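Local coordinates for stage III sporulation protein AF (Bacillus subtilis, PDB 6DCS) that forms part of a channel essential for sporulation, to which this piece contributes a soluble domain with a ring-building motif, at residues Y14-M19 with I41-G46; K24-E29 with A103-I108; H33-V38 with Q92-Q97. All coordinates share one frame; numbering follows the deposited sequence.

Contact 1 of 3, residues Y14-M19 with I41-G46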
loop_
_atom_site.group_PDB
_atom_site.type_symbol
_atom_site.label_atom_id
_atom_site.label_comp_id
_atom_site.label_asym_id
_atom_site.label_seq_id
_atom_site.Cartn_x
_atom_site.Cartn_y
_atom_site.Cartn_z
ATOM N N TYR A 14 -9.222 -15.782 -9.510
ATOM C CA TYR A 14 -10.210 -14.876 -10.090
ATOM C C TYR A 14 -10.917 -14.072 -9.006
ATOM O O TYR A 14 -10.996 -12.834 -9.066
ATOM C CB TYR A 14 -11.241 -15.665 -10.898
ATOM C CG TYR A 14 -12.583 -14.959 -10.942
ATOM C CD1 TYR A 14 -12.751 -13.820 -11.711
ATOM C CD2 TYR A 14 -13.662 -15.422 -10.197
ATOM C CE1 TYR A 14 -13.939 -13.171 -11.744
ATOM C CE2 TYR A 14 -14.853 -14.791 -10.228
ATOM C CZ TYR A 14 -15.004 -13.640 -11.004
ATOM O OH TYR A 14 -16.213 -12.943 -11.054
ATOM N N ILE A 15 -11.478 -14.785 -8.030
ATOM C CA ILE A 15 -12.190 -14.141 -6.941
ATOM C C ILE A 15 -11.293 -13.124 -6.277
ATOM O O ILE A 15 -11.689 -11.965 -6.055
ATOM C CB ILE A 15 -12.673 -15.200 -5.944
ATOM C CG1 ILE A 15 -13.836 -15.971 -6.554
ATOM C CG2 ILE A 15 -13.033 -14.573 -4.622
ATOM C CD1 ILE A 15 -14.060 -17.291 -5.866
ATOM N N LEU A 16 -10.060 -13.541 -5.982
ATOM C CA LEU A 16 -9.078 -12.672 -5.353
ATOM C C LEU A 16 -8.758 -11.453 -6.213
ATOM O O LEU A 16 -8.522 -10.368 -5.678
ATOM C CB LEU A 16 -7.819 -13.476 -5.053
ATOM C CG LEU A 16 -6.832 -12.863 -4.084
ATOM C CD1 LEU A 16 -7.570 -12.563 -2.833
ATOM C CD2 LEU A 16 -5.675 -13.789 -3.779
ATOM N N GLU A 17 -8.785 -11.582 -7.542
ATOM C CA GLU A 17 -8.580 -10.387 -8.365
ATOM C C GLU A 17 -9.810 -9.505 -8.421
ATOM O O GLU A 17 -9.694 -8.309 -8.709
ATOM C CB GLU A 17 -8.185 -10.753 -9.792
ATOM C CG GLU A 17 -6.711 -11.149 -9.963
ATOM C CD GLU A 17 -5.801 -9.948 -10.112
ATOM O OE1 GLU A 17 -6.288 -8.803 -9.981
ATOM O OE2 GLU A 17 -4.595 -10.144 -10.376
ATOM N N GLU A 18 -10.989 -10.072 -8.166
ATOM C CA GLU A 18 -12.203 -9.271 -8.138
ATOM C C GLU A 18 -12.234 -8.431 -6.872
ATOM O O GLU A 18 -12.443 -7.214 -6.917
ATOM C CB GLU A 18 -13.421 -10.189 -8.222
ATOM C CG GLU A 18 -14.724 -9.592 -7.760
ATOM C CD GLU A 18 -15.838 -10.622 -7.742
ATOM O OE1 GLU A 18 -15.812 -11.528 -8.614
ATOM O OE2 GLU A 18 -16.723 -10.539 -6.851
ATOM N N MET A 19 -12.002 -9.072 -5.728
ATOM C CA MET A 19 -11.828 -8.342 -4.483
ATOM C C MET A 19 -10.742 -7.284 -4.608
ATOM O O MET A 19 -10.784 -6.264 -3.911
ATOM C CB MET A 19 -11.478 -9.318 -3.346
ATOM C CG MET A 19 -12.661 -10.069 -2.767
ATOM S SD MET A 19 -12.321 -11.177 -1.357
ATOM C CE MET A 19 -10.682 -11.808 -1.732
ATOM N N ILE A 41 -0.961 -2.838 -5.709
ATOM C CA ILE A 41 -1.637 -3.446 -4.570
ATOM C C ILE A 41 -1.483 -4.949 -4.717
ATOM O O ILE A 41 -1.851 -5.500 -5.758
ATOM C CB ILE A 41 -3.130 -3.059 -4.525
ATOM C CG1 ILE A 41 -3.299 -1.557 -4.344
ATOM C CG2 ILE A 41 -3.857 -3.737 -3.376
ATOM C CD1 ILE A 41 -4.767 -1.082 -4.302
ATOM N N LYS A 42 -0.941 -5.615 -3.689
ATOM C CA LYS A 42 -0.655 -7.059 -3.733
ATOM C C LYS A 42 -1.429 -7.774 -2.616
ATOM O O LYS A 42 -1.136 -7.576 -1.425
ATOM C CB LYS A 42 0.849 -7.342 -3.574
ATOM C CG LYS A 42 1.806 -6.821 -4.673
ATOM C CD LYS A 42 3.178 -7.542 -4.628
ATOM C CE LYS A 42 4.344 -6.669 -4.115
ATOM N NZ LYS A 42 5.324 -7.375 -3.193
ATOM N N LEU A 43 -2.372 -8.649 -2.969
ATOM C CA LEU A 43 -3.018 -9.464 -1.944
ATOM C C LEU A 43 -2.423 -10.881 -1.877
ATOM O O LEU A 43 -1.885 -11.418 -2.854
ATOM C CB LEU A 43 -4.534 -9.531 -2.166
ATOM C CG LEU A 43 -5.423 -8.318 -1.776
ATOM C CD1 LEU A 43 -5.136 -7.116 -2.618
ATOM C CD2 LEU A 43 -6.852 -8.671 -2.012
ATOM N N THR A 44 -2.483 -11.467 -0.686
ATOM C CA THR A 44 -2.220 -12.884 -0.500
ATOM C C THR A 44 -3.417 -13.520 0.198
ATOM O O THR A 44 -4.147 -12.867 0.957
ATOM C CB THR A 44 -0.920 -13.164 0.303
ATOM O OG1 THR A 44 -1.159 -13.087 1.712
ATOM C CG2 THR A 44 0.217 -12.207 -0.071
ATOM N N ALA A 45 -3.639 -14.798 -0.108
ATOM C CA ALA A 45 -4.703 -15.564 0.528
ATOM C C ALA A 45 -4.301 -17.032 0.538
ATOM O O ALA A 45 -3.412 -17.449 -0.209
ATOM C CB ALA A 45 -6.051 -15.360 -0.172
ATOM N N GLY A 46 -4.961 -17.801 1.402
ATOM C CA GLY A 46 -4.661 -19.201 1.682
ATOM C C GLY A 46 -5.649 -20.144 1.036
ATOM O O GLY A 46 -6.254 -19.829 0.004
#
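The backbone bond from Met19 N to Ile15 O, at 2.9 Å, holds the helical turn from which Leu16 reaches Leu43 and Ala45 of the neighbouring strand. The contact itself is purely apolar. It rests on the branched end of Leu16. Methyl CD1 of Leu16 meets CD2 of Leu43 at 4.0 Å. The other methyl, Leu16 CD2, lies 4.0 Å from Ala45 CB. CD1 of Leu16 is almost as near, at 4.1 Å from Ala45 CB. Both branches of one leucine therefore rest against the single methyl of Ala45, and one of them also meets Leu43. The two leucine side chains cross at a slant. CG of Leu16 stands anti to its backbone N (chi1 -164°), which carries the fork out from the helix to the strand. Leu43 has its CG beside the backbone N instead.

Leu43 and Ala45 both point at the helix, while Thr44 between them points away. On that other side, Thr44 OG1 is hydrogen-bonded to Thr57 OG1 of the adjacent strand. Leu43 does more than meet Leu16. It also touches Leu23 further along the same helix and Ile55 of strand 55-63. Leu16, Leu43 and Ala45 are all partly exposed, and the two segments bury 176 Å² between them. This is an outer contact, where the early part of helix 11-30 lies on the edge strand 37-45 of the sheet. A helix laid on a three-stranded sheet in this way is characteristic of the alpha/beta ring-building motif.

Contact 2 of 3, residues K24-E29 with A103-I108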
loop_
_atom_site.group_PDB
_atom_site.type_symbol
_atom_site.label_atom_id
_atom_site.label_comp_id
_atom_site.label_asym_id
_atom_site.label_seq_id
_atom_site.Cartn_x
_atom_site.Cartn_y
_atom_site.Cartn_z
ATOM N N LYS A 24 -9.099 -1.651 -5.071
ATOM C CA LYS A 24 -8.319 -0.592 -5.683
ATOM C C LYS A 24 -9.195 0.624 -5.909
ATOM O O LYS A 24 -8.871 1.721 -5.440
ATOM C CB LYS A 24 -7.691 -1.066 -6.993
ATOM C CG LYS A 24 -6.797 -0.004 -7.604
ATOM C CD LYS A 24 -5.729 -0.582 -8.540
ATOM C CE LYS A 24 -6.317 -1.129 -9.849
ATOM N NZ LYS A 24 -5.234 -1.531 -10.811
ATOM N N LYS A 25 -10.339 0.432 -6.583
ATOM C CA LYS A 25 -11.237 1.543 -6.863
ATOM C C LYS A 25 -11.525 2.328 -5.591
ATOM O O LYS A 25 -11.245 3.528 -5.521
ATOM C CB LYS A 25 -12.536 1.047 -7.524
ATOM C CG LYS A 25 -12.566 1.271 -9.049
ATOM C CD LYS A 25 -13.375 0.205 -9.825
ATOM C CE LYS A 25 -12.606 -0.328 -11.058
ATOM N NZ LYS A 25 -13.326 -1.407 -11.810
ATOM N N LYS A 26 -12.024 1.644 -4.556
ATOM C CA LYS A 26 -12.400 2.316 -3.319
ATOM C C LYS A 26 -11.239 3.111 -2.736
ATOM O O LYS A 26 -11.437 4.197 -2.185
ATOM C CB LYS A 26 -12.898 1.309 -2.301
ATOM C CG LYS A 26 -13.986 1.787 -1.394
ATOM C CD LYS A 26 -15.343 1.831 -2.090
ATOM C CE LYS A 26 -16.518 2.032 -1.107
ATOM N NZ LYS A 26 -17.842 1.854 -1.806
ATOM N N ALA A 27 -10.018 2.610 -2.851
ATOM C CA ALA A 27 -8.913 3.443 -2.407
ATOM C C ALA A 27 -8.788 4.670 -3.295
ATOM O O ALA A 27 -8.762 5.804 -2.798
ATOM C CB ALA A 27 -7.609 2.661 -2.392
ATOM N N GLU A 28 -8.763 4.466 -4.614
ATOM C CA GLU A 28 -8.588 5.586 -5.530
ATOM C C GLU A 28 -9.560 6.723 -5.252
ATOM O O GLU A 28 -9.244 7.873 -5.557
ATOM C CB GLU A 28 -8.732 5.115 -6.978
ATOM C CG GLU A 28 -7.405 4.874 -7.649
ATOM C CD GLU A 28 -7.490 3.841 -8.760
ATOM O OE1 GLU A 28 -6.466 3.147 -9.014
ATOM O OE2 GLU A 28 -8.573 3.740 -9.388
ATOM N N GLU A 29 -10.720 6.435 -4.662
ATOM C CA GLU A 29 -11.654 7.500 -4.321
ATOM C C GLU A 29 -11.047 8.494 -3.326
ATOM O O GLU A 29 -11.115 9.708 -3.546
ATOM C CB GLU A 29 -12.938 6.887 -3.781
ATOM C CG GLU A 29 -13.894 6.463 -4.885
ATOM C CD GLU A 29 -15.319 6.304 -4.369
ATOM O OE1 GLU A 29 -15.483 5.692 -3.281
ATOM O OE2 GLU A 29 -16.264 6.825 -5.027
ATOM N N ALA A 103 -7.089 1.543 6.321
ATOM C CA ALA A 103 -7.795 0.776 7.340
ATOM C C ALA A 103 -9.247 1.238 7.475
ATOM O O ALA A 103 -10.184 0.441 7.355
ATOM C CB ALA A 103 -7.070 0.914 8.675
ATOM N N ASP A 104 -9.447 2.527 7.741
ATOM C CA ASP A 104 -10.792 3.072 7.828
ATOM C C ASP A 104 -11.566 2.840 6.529
ATOM O O ASP A 104 -12.673 2.296 6.542
ATOM C CB ASP A 104 -10.713 4.569 8.168
ATOM C CG ASP A 104 -10.297 4.825 9.622
ATOM O OD1 ASP A 104 -10.367 3.871 10.442
ATOM O OD2 ASP A 104 -9.865 5.966 9.945
ATOM N N ILE A 105 -11.001 3.257 5.394
ATOM C CA ILE A 105 -11.729 3.179 4.126
ATOM C C ILE A 105 -12.242 1.765 3.876
ATOM O O ILE A 105 -13.408 1.560 3.507
ATOM C CB ILE A 105 -10.822 3.613 2.966
ATOM C CG1 ILE A 105 -10.430 5.068 3.099
ATOM C CG2 ILE A 105 -11.528 3.358 1.630
ATOM C CD1 ILE A 105 -9.310 5.464 2.156
ATOM N N TRP A 106 -11.360 0.766 4.037
ATOM C CA TRP A 106 -11.684 -0.587 3.663
ATOM C C TRP A 106 -12.400 -1.352 4.762
ATOM O O TRP A 106 -12.849 -2.484 4.516
ATOM C CB TRP A 106 -10.405 -1.313 3.311
ATOM C CG TRP A 106 -9.823 -0.937 2.026
ATOM C CD1 TRP A 106 -10.475 -0.442 0.926
ATOM C CD2 TRP A 106 -8.447 -1.038 1.675
ATOM N NE1 TRP A 106 -9.567 -0.235 -0.093
ATOM C CE2 TRP A 106 -8.318 -0.599 0.346
ATOM C CE3 TRP A 106 -7.307 -1.432 2.367
ATOM C CZ2 TRP A 106 -7.088 -0.558 -0.309
ATOM C CZ3 TRP A 106 -6.092 -1.397 1.712
ATOM C CH2 TRP A 106 -5.991 -0.960 0.393
ATOM N N GLU A 107 -12.499 -0.770 5.950
ATOM C CA GLU A 107 -13.027 -1.436 7.135
ATOM C C GLU A 107 -12.352 -2.793 7.311
ATOM O O GLU A 107 -12.971 -3.854 7.255
ATOM C CB GLU A 107 -14.546 -1.547 7.081
ATOM C CG GLU A 107 -15.211 -0.205 6.844
ATOM C CD GLU A 107 -16.639 -0.168 7.348
ATOM O OE1 GLU A 107 -16.823 0.319 8.495
ATOM O OE2 GLU A 107 -17.564 -0.612 6.616
ATOM N N ILE A 108 -11.041 -2.713 7.513
ATOM C CA ILE A 108 -10.157 -3.857 7.686
ATOM C C ILE A 108 -9.040 -3.465 8.641
ATOM O O ILE A 108 -8.468 -2.370 8.507
ATOM C CB ILE A 108 -9.559 -4.325 6.343
ATOM C CG1 ILE A 108 -10.603 -5.023 5.494
ATOM C CG2 ILE A 108 -8.399 -5.244 6.563
ATOM C CD1 ILE A 108 -10.313 -4.928 4.011
#
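Trp106 and Ile105 meet Lys26 and Ala27 where the two long helices come close. The nearest CA atoms are those of Ala27 and Ile105, 7.1 Å apart. Trp106 makes the largest single share of the contact, with Lys26, Ala27 and Ile105 close behind. Its CG sits beside the backbone N and anti to the carbonyl carbon (chi1 -74°). With chi2 at -27°, the side of the indole holding NE1 and CZ2 comes to helix 11-30. CZ2 of Trp106 lies 3.9 Å from Ala27 CB, which approaches the ring obliquely. Lys26 CB stands at the edge of the indole, near its plane, 4.3 Å from Trp106 NE1. The polar NE1 is satisfied: it is hydrogen-bonded to the backbone O of Leu23, one turn before Ala27. That bond and the methyl of Ala27 together fix how the indole is turned.

In the ring-building motif two helices lie on one face of a three-stranded sheet, and Trp106 fills the angle between helix and sheet here. Its ring touches Ile58 and Val60 of strand 55-63, while Ala27 reaches Val38 of strand 37-45. Both Trp106 and Ala27 are buried.

Ile105, one residue before Trp106, packs with its short branch, CG2. This CG2 of Ile105 is anti to the backbone N and lies 3.9 Å from Lys26 O. The same methyl is 4.2 Å from Lys26 CG. The lysine chain then bends at chi2 (76°), and its charged end leads away. Just beyond Trp106 the helix closes in a Schellman motif. Glu107 takes a positive phi, Glu107 N bonds to Asp104 O at 3.1 Å, and Ile108 N bonds to Ala103 O at 3.3 Å.

Contact 3 of 3, residues H33-V38 with Q92-Q97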
loop_
_atom_site.group_PDB
_atom_site.type_symbol
_atom_site.label_atom_id
_atom_site.label_comp_id
_atom_site.label_asym_id
_atom_site.label_seq_id
_atom_site.Cartn_x
_atom_site.Cartn_y
_atom_site.Cartn_z
ATOM N N HIS A 33 -7.080 12.904 -5.978
ATOM C CA HIS A 33 -6.636 14.278 -6.184
ATOM C C HIS A 33 -5.784 14.680 -4.973
ATOM O O HIS A 33 -6.093 15.656 -4.260
ATOM C CB HIS A 33 -7.847 15.174 -6.322
ATOM C CG HIS A 33 -9.016 14.706 -5.491
ATOM N ND1 HIS A 33 -9.784 13.605 -5.822
ATOM C CD2 HIS A 33 -9.511 15.158 -4.311
ATOM C CE1 HIS A 33 -10.713 13.417 -4.898
ATOM N NE2 HIS A 33 -10.572 14.350 -3.972
ATOM N N ASP A 34 -4.711 13.910 -4.757
ATOM C CA ASP A 34 -3.997 13.922 -3.478
ATOM C C ASP A 34 -2.500 13.888 -3.745
ATOM O O ASP A 34 -2.063 13.687 -4.881
ATOM C CB ASP A 34 -4.398 12.731 -2.580
ATOM C CG ASP A 34 -5.723 12.950 -1.838
ATOM O OD1 ASP A 34 -5.745 12.695 -0.617
ATOM O OD2 ASP A 34 -6.724 13.366 -2.458
ATOM N N GLU A 35 -1.707 14.088 -2.681
ATOM C CA GLU A 35 -0.257 13.904 -2.790
ATOM C C GLU A 35 0.077 12.549 -3.347
ATOM O O GLU A 35 0.958 12.407 -4.191
ATOM C CB GLU A 35 0.440 13.992 -1.438
ATOM C CG GLU A 35 1.967 13.838 -1.499
ATOM C CD GLU A 35 2.753 14.606 -0.390
ATOM O OE1 GLU A 35 2.305 14.618 0.777
ATOM O OE2 GLU A 35 3.745 15.296 -0.738
ATOM N N TYR A 36 -0.601 11.533 -2.864
ATOM C CA TYR A 36 -0.181 10.171 -3.100
ATOM C C TYR A 36 -1.192 9.474 -3.984
ATOM O O TYR A 36 -2.393 9.762 -3.940
ATOM C CB TYR A 36 0.013 9.435 -1.778
ATOM C CG TYR A 36 1.351 9.768 -1.174
ATOM C CD1 TYR A 36 1.662 9.399 0.119
ATOM C CD2 TYR A 36 2.321 10.437 -1.914
ATOM C CE1 TYR A 36 2.896 9.698 0.679
ATOM C CE2 TYR A 36 3.566 10.741 -1.365
ATOM C CZ TYR A 36 3.845 10.373 -0.062
ATOM O OH TYR A 36 5.068 10.656 0.515
ATOM N N LYS A 37 -0.670 8.614 -4.831
ATOM C CA LYS A 37 -1.447 7.831 -5.765
ATOM C C LYS A 37 -1.207 6.376 -5.403
ATOM O O LYS A 37 -0.057 5.947 -5.257
ATOM C CB LYS A 37 -1.005 8.147 -7.198
ATOM C CG LYS A 37 -2.107 8.315 -8.251
ATOM C CD LYS A 37 -2.111 7.090 -9.171
ATOM C CE LYS A 37 -3.293 7.033 -10.129
ATOM N NZ LYS A 37 -3.432 5.634 -10.645
ATOM N N VAL A 38 -2.291 5.635 -5.191
ATOM C CA VAL A 38 -2.156 4.200 -5.003
ATOM C C VAL A 38 -1.683 3.606 -6.321
ATOM O O VAL A 38 -2.227 3.916 -7.393
ATOM C CB VAL A 38 -3.480 3.606 -4.493
ATOM C CG1 VAL A 38 -4.045 4.497 -3.397
ATOM C CG2 VAL A 38 -4.508 3.494 -5.611
ATOM N N GLN A 92 8.033 8.402 8.877
ATOM C CA GLN A 92 7.379 7.284 9.551
ATOM C C GLN A 92 5.917 7.600 9.743
ATOM O O GLN A 92 5.044 6.769 9.471
ATOM C CB GLN A 92 8.031 7.010 10.906
ATOM C CG GLN A 92 7.921 5.565 11.368
ATOM C CD GLN A 92 8.643 4.613 10.424
ATOM O OE1 GLN A 92 9.448 5.039 9.587
ATOM N NE2 GLN A 92 8.330 3.327 10.528
ATOM N N LYS A 93 5.647 8.851 10.123
ATOM C CA LYS A 93 4.329 9.288 10.558
ATOM C C LYS A 93 3.401 9.473 9.354
ATOM O O LYS A 93 2.214 9.163 9.421
ATOM C CB LYS A 93 4.508 10.571 11.394
ATOM C CG LYS A 93 3.383 11.537 11.360
ATOM C CD LYS A 93 2.280 11.131 12.350
ATOM C CE LYS A 93 1.275 12.215 12.271
ATOM N NZ LYS A 93 0.876 12.472 10.880
ATOM N N GLU A 94 3.940 9.934 8.227
ATOM C CA GLU A 94 3.188 9.892 6.976
ATOM C C GLU A 94 2.776 8.465 6.648
ATOM O O GLU A 94 1.587 8.174 6.495
ATOM C CB GLU A 94 4.009 10.514 5.833
ATOM C CG GLU A 94 3.353 10.358 4.480
ATOM C CD GLU A 94 2.249 11.388 4.217
ATOM O OE1 GLU A 94 2.499 12.384 3.488
ATOM O OE2 GLU A 94 1.131 11.202 4.758
ATOM N N ALA A 95 3.740 7.546 6.590
ATOM C CA ALA A 95 3.440 6.157 6.248
ATOM C C ALA A 95 2.292 5.614 7.094
ATOM O O ALA A 95 1.310 5.074 6.561
ATOM C CB ALA A 95 4.691 5.287 6.420
ATOM N N LYS A 96 2.384 5.786 8.414
ATOM C CA LYS A 96 1.353 5.269 9.295
ATOM C C LYS A 96 0.000 5.940 9.032
ATOM O O LYS A 96 -1.048 5.375 9.356
ATOM C CB LYS A 96 1.793 5.460 10.746
ATOM C CG LYS A 96 1.136 4.525 11.729
ATOM C CD LYS A 96 2.021 4.363 12.972
ATOM C CE LYS A 96 2.788 3.013 13.007
ATOM N NZ LYS A 96 4.103 3.233 13.685
ATOM N N GLN A 97 -0.023 7.130 8.445
ATOM C CA GLN A 97 -1.332 7.747 8.240
ATOM C C GLN A 97 -2.056 7.188 7.026
ATOM O O GLN A 97 -3.267 6.954 7.106
ATOM C CB GLN A 97 -1.222 9.265 8.116
ATOM C CG GLN A 97 -2.599 9.975 8.052
ATOM C CD GLN A 97 -2.682 11.073 6.976
ATOM O OE1 GLN A 97 -1.907 11.088 6.005
ATOM N NE2 GLN A 97 -3.586 12.036 7.188
#
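Tyr36 and Glu94 join the lead-in to strand 37-45 with helix 81-106, two elements of the ring-building fold. The carbon contact is between ring and chain. Glu94 CG lies 3.9 Å from Tyr36 CE1 and approaches the ring obliquely. Glu94 CD follows at 4.0 Å from the same CE1. The ring and carboxylate planes are turned 52° apart. Glu94 gets there because CG is anti to the backbone N and the chain then bends at chi2 (80°). Tyr36 is also packed by Phe31, Met62 and Met117. With an alanine in place of Glu94, the CE1 side of the Tyr36 ring would probably lose its covering from the helix, and a gap would open there.

The second interaction is between like charges. Glu35 reaches out as an extended chain, and its carboxylate stands nearly at right angles to that of Glu94. The two acids lie near each other at the surface, where solvent is likely to weaken any repulsion. Glu35 OE1 and Glu94 OE1 are 3.5 Å apart.

The three contacts run across a small domain. Contact 1 and contact 2 share helix 11-30, with centres about 15 Å apart. Contact 2 and contact 3 share helix 81-106, with centres about 13 Å apart. Contacts 1 and 3 share strand 37-45, but their centres lie about 23 Å apart, on opposite sides of the chain's centre. In sequence come 14-19, 24-29 and 33-38, then 41-46, 92-97 and 103-108. Ile41 CD1 packs on Lys24 CA at 3.8 Å, linking contacts 1 and 2. Val38 CG2 meets Glu28 CG, linking 2 and 3. Contact 1 joins helix to edge strand, contact 2 helix to helix, and contact 3 the strand's lead-in to helix 81-106, consistent with a compact ring-building domain.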